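Local coordinates for protein putative glucoamylase (Bacteroides fragilis NCTC 9343, PDB 3EU8) that is a putative glucoamylase, probably a glycoside hydrolase of the six-hairpin clan that releases glucose from the ends of alpha-glucans, at residues V182-W187 with Y191-N196. Numbering follows the deposited sequence.
Sequences VLYWHW and YGWEMN
Trp187 drives the edge of its five-membered ring into the face of Trp193, the centre of an aromatic cluster with Tyr184 that packs a loop of this six-hairpin-clan protein back onto strand 186-187 and the residues just before it. The loop doubles back through a type II' turn from Tyr191 to Glu194, with Gly192 at positive phi, and then a type I turn from Trp193 to Asn196. Followed outward, the Trp187 side chain first sets CB off-centre over the six-membered ring of Trp193, 3.8 Å from CZ3. CG then passes near CH2 of Trp193 and the carbonyl oxygen of Gly192, and CD1 stands over the ring centre, 3.5 Å from CZ2 of Trp193. NE1 makes only a van der Waals approach to Gly192 CA. Trp187 CG lies anti to the backbone N (chi1 176°), which with chi2 at 79° turns CD1 toward Trp193; the ring planes meet at 51°. Trp193 in turn forms an offset edge-to-face pair, its edge toward the Tyr184 face, while the rings of Trp174 and His177 extend the cluster. His186 is sandwiched: Trp185 CD1 sits against one face, and the bent selenomethionine Met195 brings CE over the other, 3.8 Å from the ring centroid. No direct hydrogen bond joins the segments; water does so twice. One water donates to His186 O and accepts from Asn196 N. The other bridges the nearly coplanar Tyr184 ring and Asn196 amide, lying 2.7 Å from Tyr184 OH and donating to Asn196 OD1, itself 3.5 Å from CE2 at the Tyr184 ring edge.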
ATOM      1  N   VAL A 182     -11.115  19.817   4.851  1.00 24.97           N
ATOM      2  CA  VAL A 182     -10.764  18.792   3.867  1.00 25.03           C
ATOM      3  C   VAL A 182      -9.252  18.827   3.721  1.00 24.38           C
ATOM      4  O   VAL A 182      -8.623  19.852   4.042  1.00 24.62           O
ATOM      5  CB  VAL A 182     -11.463  19.040   2.507  1.00 25.57           C
ATOM      6  CG1 VAL A 182     -11.004  20.381   1.931  1.00 20.52           C
ATOM      7  CG2 VAL A 182     -11.214  17.841   1.542  1.00 23.50           C
ATOM      8  N   LEU A 183      -8.673  17.723   3.233  1.00 24.27           N
ATOM      9  CA  LEU A 183      -7.259  17.667   2.850  1.00 22.82           C
ATOM     10  C   LEU A 183      -7.104  17.643   1.326  1.00 23.10           C
ATOM     11  O   LEU A 183      -7.822  16.917   0.631  1.00 23.00           O
ATOM     12  CB  LEU A 183      -6.564  16.450   3.476  1.00 21.81           C
ATOM     13  CG  LEU A 183      -6.447  16.524   4.993  1.00 19.32           C
ATOM     14  CD1 LEU A 183      -6.047  15.184   5.577  1.00 16.60           C
ATOM     15  CD2 LEU A 183      -5.505  17.642   5.476  1.00 18.57           C
ATOM     16  N   TYR A 184      -6.161  18.446   0.836  1.00 23.11           N
ATOM     17  CA  TYR A 184      -5.723  18.431  -0.552  1.00 24.47           C
ATOM     18  C   TYR A 184      -4.528  17.484  -0.726  1.00 25.07           C
ATOM     19  O   TYR A 184      -3.683  17.391   0.146  1.00 26.24           O
ATOM     20  CB  TYR A 184      -5.341  19.831  -1.003  1.00 26.67           C
ATOM     21  CG  TYR A 184      -6.520  20.677  -1.302  1.00 22.60           C
ATOM     22  CD1 TYR A 184      -7.328  21.136  -0.267  1.00 27.50           C
ATOM     23  CD2 TYR A 184      -6.891  20.961  -2.609  1.00 26.76           C
ATOM     24  CE1 TYR A 184      -8.453  21.875  -0.527  1.00 21.86           C
ATOM     25  CE2 TYR A 184      -8.002  21.732  -2.874  1.00 31.40           C
ATOM     26  CZ  TYR A 184      -8.788  22.179  -1.822  1.00 24.97           C
ATOM     27  OH  TYR A 184      -9.916  22.959  -2.035  1.00 31.79           O
ATOM     28  N   TRP A 185      -4.522  16.771  -1.837  1.00 24.78           N
ATOM     29  CA  TRP A 185      -3.558  15.732  -2.149  1.00 27.40           C
ATOM     30  C   TRP A 185      -2.143  16.334  -2.351  1.00 27.16           C
ATOM     31  O   TRP A 185      -1.154  15.773  -1.895  1.00 26.76           O
ATOM     32  CB  TRP A 185      -4.043  15.005  -3.437  1.00 26.87           C
ATOM     33  CG  TRP A 185      -3.394  13.714  -3.783  1.00 31.24           C
ATOM     34  CD1 TRP A 185      -2.045  13.460  -3.919  1.00 35.24           C
ATOM     35  CD2 TRP A 185      -4.063  12.473  -4.062  1.00 34.80           C
ATOM     36  NE1 TRP A 185      -1.844  12.141  -4.261  1.00 34.21           N
ATOM     37  CE2 TRP A 185      -3.064  11.512  -4.357  1.00 38.63           C
ATOM     38  CE3 TRP A 185      -5.411  12.079  -4.092  1.00 36.78           C
ATOM     39  CZ2 TRP A 185      -3.372  10.163  -4.664  1.00 32.94           C
ATOM     40  CZ3 TRP A 185      -5.718  10.738  -4.400  1.00 32.90           C
ATOM     41  CH2 TRP A 185      -4.698   9.801  -4.670  1.00 31.16           C
ATOM     42  N   HIS A 186      -2.082  17.479  -3.024  1.00 26.67           N
ATOM     43  CA  HIS A 186      -0.829  18.065  -3.480  1.00 27.72           C
ATOM     44  C   HIS A 186      -0.673  19.523  -3.046  1.00 29.33           C
ATOM     45  O   HIS A 186      -1.670  20.218  -2.853  1.00 30.90           O
ATOM     46  CB  HIS A 186      -0.705  18.082  -5.022  1.00 27.14           C
ATOM     47  CG  HIS A 186      -1.210  16.861  -5.725  1.00 30.67           C
ATOM     48  ND1 HIS A 186      -2.492  16.772  -6.236  1.00 37.05           N
ATOM     49  CD2 HIS A 186      -0.584  15.709  -6.074  1.00 30.25           C
ATOM     50  CE1 HIS A 186      -2.639  15.603  -6.840  1.00 40.19           C
ATOM     51  NE2 HIS A 186      -1.503  14.928  -6.733  1.00 27.23           N
ATOM     52  N   TRP A 187       0.589  19.952  -2.934  1.00 27.47           N
ATOM     53  CA  TRP A 187       0.980  21.353  -2.872  1.00 27.67           C
ATOM     54  C   TRP A 187       2.350  21.517  -3.510  1.00 27.65           C
ATOM     55  O   TRP A 187       3.257  20.738  -3.254  1.00 27.73           O
ATOM     56  CB  TRP A 187       1.023  21.883  -1.442  1.00 29.41           C
ATOM     57  CG  TRP A 187       1.522  23.295  -1.369  1.00 27.55           C
ATOM     58  CD1 TRP A 187       0.817  24.424  -1.646  1.00 27.51           C
ATOM     59  CD2 TRP A 187       2.849  23.727  -1.008  1.00 28.45           C
ATOM     60  NE1 TRP A 187       1.628  25.533  -1.491  1.00 30.45           N
ATOM     61  CE2 TRP A 187       2.874  25.133  -1.107  1.00 27.97           C
ATOM     62  CE3 TRP A 187       4.023  23.055  -0.639  1.00 30.86           C
ATOM     63  CZ2 TRP A 187       4.023  25.892  -0.822  1.00 28.99           C
ATOM     64  CZ3 TRP A 187       5.157  23.807  -0.358  1.00 30.28           C
ATOM     65  CH2 TRP A 187       5.143  25.213  -0.435  1.00 28.21           C
ATOM     66  N   TYR A 191       3.683  25.933  -8.149  1.00 37.49           N
ATOM     67  CA  TYR A 191       2.315  25.967  -8.661  1.00 36.44           C
ATOM     68  C   TYR A 191       1.251  26.043  -7.604  1.00 35.91           C
ATOM     69  O   TYR A 191       0.073  26.014  -7.943  1.00 33.67           O
ATOM     70  CB  TYR A 191       2.035  24.731  -9.526  1.00 38.85           C
ATOM     71  CG  TYR A 191       2.907  24.645 -10.754  1.00 39.69           C
ATOM     72  CD1 TYR A 191       2.600  25.367 -11.899  1.00 45.88           C
ATOM     73  CD2 TYR A 191       4.041  23.856 -10.759  1.00 41.93           C
ATOM     74  CE1 TYR A 191       3.402  25.296 -13.023  1.00 47.35           C
ATOM     75  CE2 TYR A 191       4.838  23.766 -11.869  1.00 47.28           C
ATOM     76  CZ  TYR A 191       4.518  24.497 -13.000  1.00 49.89           C
ATOM     77  OH  TYR A 191       5.325  24.413 -14.104  1.00 53.38           O
ATOM     78  N   GLY A 192       1.635  26.111  -6.327  1.00 34.69           N
ATOM     79  CA  GLY A 192       0.649  26.213  -5.245  1.00 34.72           C
ATOM     80  C   GLY A 192      -0.412  25.111  -5.185  1.00 34.27           C
ATOM     81  O   GLY A 192      -0.097  23.916  -5.076  1.00 32.61           O
ATOM     82  N   TRP A 193      -1.678  25.513  -5.255  1.00 33.71           N
ATOM     83  CA  TRP A 193      -2.800  24.578  -5.121  1.00 33.41           C
ATOM     84  C   TRP A 193      -3.430  24.199  -6.474  1.00 34.51           C
ATOM     85  O   TRP A 193      -4.551  23.675  -6.521  1.00 33.16           O
ATOM     86  CB  TRP A 193      -3.846  25.178  -4.195  1.00 30.67           C
ATOM     87  CG  TRP A 193      -3.277  25.572  -2.868  1.00 35.06           C
ATOM     88  CD1 TRP A 193      -2.959  26.839  -2.431  1.00 36.24           C
ATOM     89  CD2 TRP A 193      -2.943  24.690  -1.803  1.00 32.73           C
ATOM     90  NE1 TRP A 193      -2.453  26.780  -1.160  1.00 33.41           N
ATOM     91  CE2 TRP A 193      -2.423  25.473  -0.757  1.00 28.75           C
ATOM     92  CE3 TRP A 193      -2.986  23.304  -1.651  1.00 29.73           C
ATOM     93  CZ2 TRP A 193      -1.984  24.915   0.426  1.00 27.23           C
ATOM     94  CZ3 TRP A 193      -2.563  22.763  -0.476  1.00 25.71           C
ATOM     95  CH2 TRP A 193      -2.067  23.557   0.543  1.00 25.13           C
ATOM     96  N   GLU A 194      -2.710  24.453  -7.566  1.00 35.17           N
ATOM     97  CA  GLU A 194      -3.286  24.322  -8.902  1.00 37.22           C
ATOM     98  C   GLU A 194      -3.696  22.890  -9.267  1.00 37.36           C
ATOM     99  O   GLU A 194      -4.573  22.700 -10.115  1.00 37.74           O
ATOM    100  CB  GLU A 194      -2.340  24.879  -9.955  1.00 37.16           C
ATOM    101  CG  GLU A 194      -2.349  26.401 -10.068  1.00 42.13           C
ATOM    102  CD  GLU A 194      -1.356  26.903 -11.129  1.00 46.71           C
ATOM    103  OE1 GLU A 194      -1.268  26.257 -12.206  1.00 42.91           O
ATOM    104  OE2 GLU A 194      -0.670  27.928 -10.880  1.00 45.01           O
HETATM  105  N   MSE A 195      -3.075  21.886  -8.651  1.00 37.53           N
HETATM  106  CA  MSE A 195      -3.518  20.498  -8.862  1.00 38.07           C
HETATM  107  C   MSE A 195      -4.949  20.350  -8.350  1.00 37.63           C
HETATM  108  O   MSE A 195      -5.748  19.617  -8.923  1.00 38.29           O
HETATM  109  CB  MSE A 195      -2.609  19.479  -8.178  1.00 36.94           C
HETATM  110  CG  MSE A 195      -1.239  19.301  -8.795  1.00 40.20           C
HETATM  111 SE   MSE A 195      -1.285  18.451 -10.540  0.75 30.71          SE
HETATM  112  CE  MSE A 195      -2.047  16.695 -10.028  1.00 35.41           C
ATOM    113  N   ASN A 196      -5.259  21.046  -7.263  1.00 37.83           N
ATOM    114  CA  ASN A 196      -6.630  21.203  -6.815  1.00 38.30           C
ATOM    115  C   ASN A 196      -7.422  19.899  -6.637  1.00 37.20           C
ATOM    116  O   ASN A 196      -8.472  19.713  -7.219  1.00 37.47           O
ATOM    117  CB  ASN A 196      -7.349  22.106  -7.815  1.00 38.43           C
ATOM    118  CG  ASN A 196      -8.681  22.580  -7.303  1.00 41.13           C
ATOM    119  OD1 ASN A 196      -8.883  22.677  -6.100  1.00 41.54           O
ATOM    120  ND2 ASN A 196      -9.596  22.879  -8.213  1.00 35.98           N
TER
HETATM  121  O   HOH W   1     -10.946  23.261  -4.485  1.00 40.06           O
HETATM  122  O   HOH W   2      -3.176  21.320  -4.816  1.00 22.12           O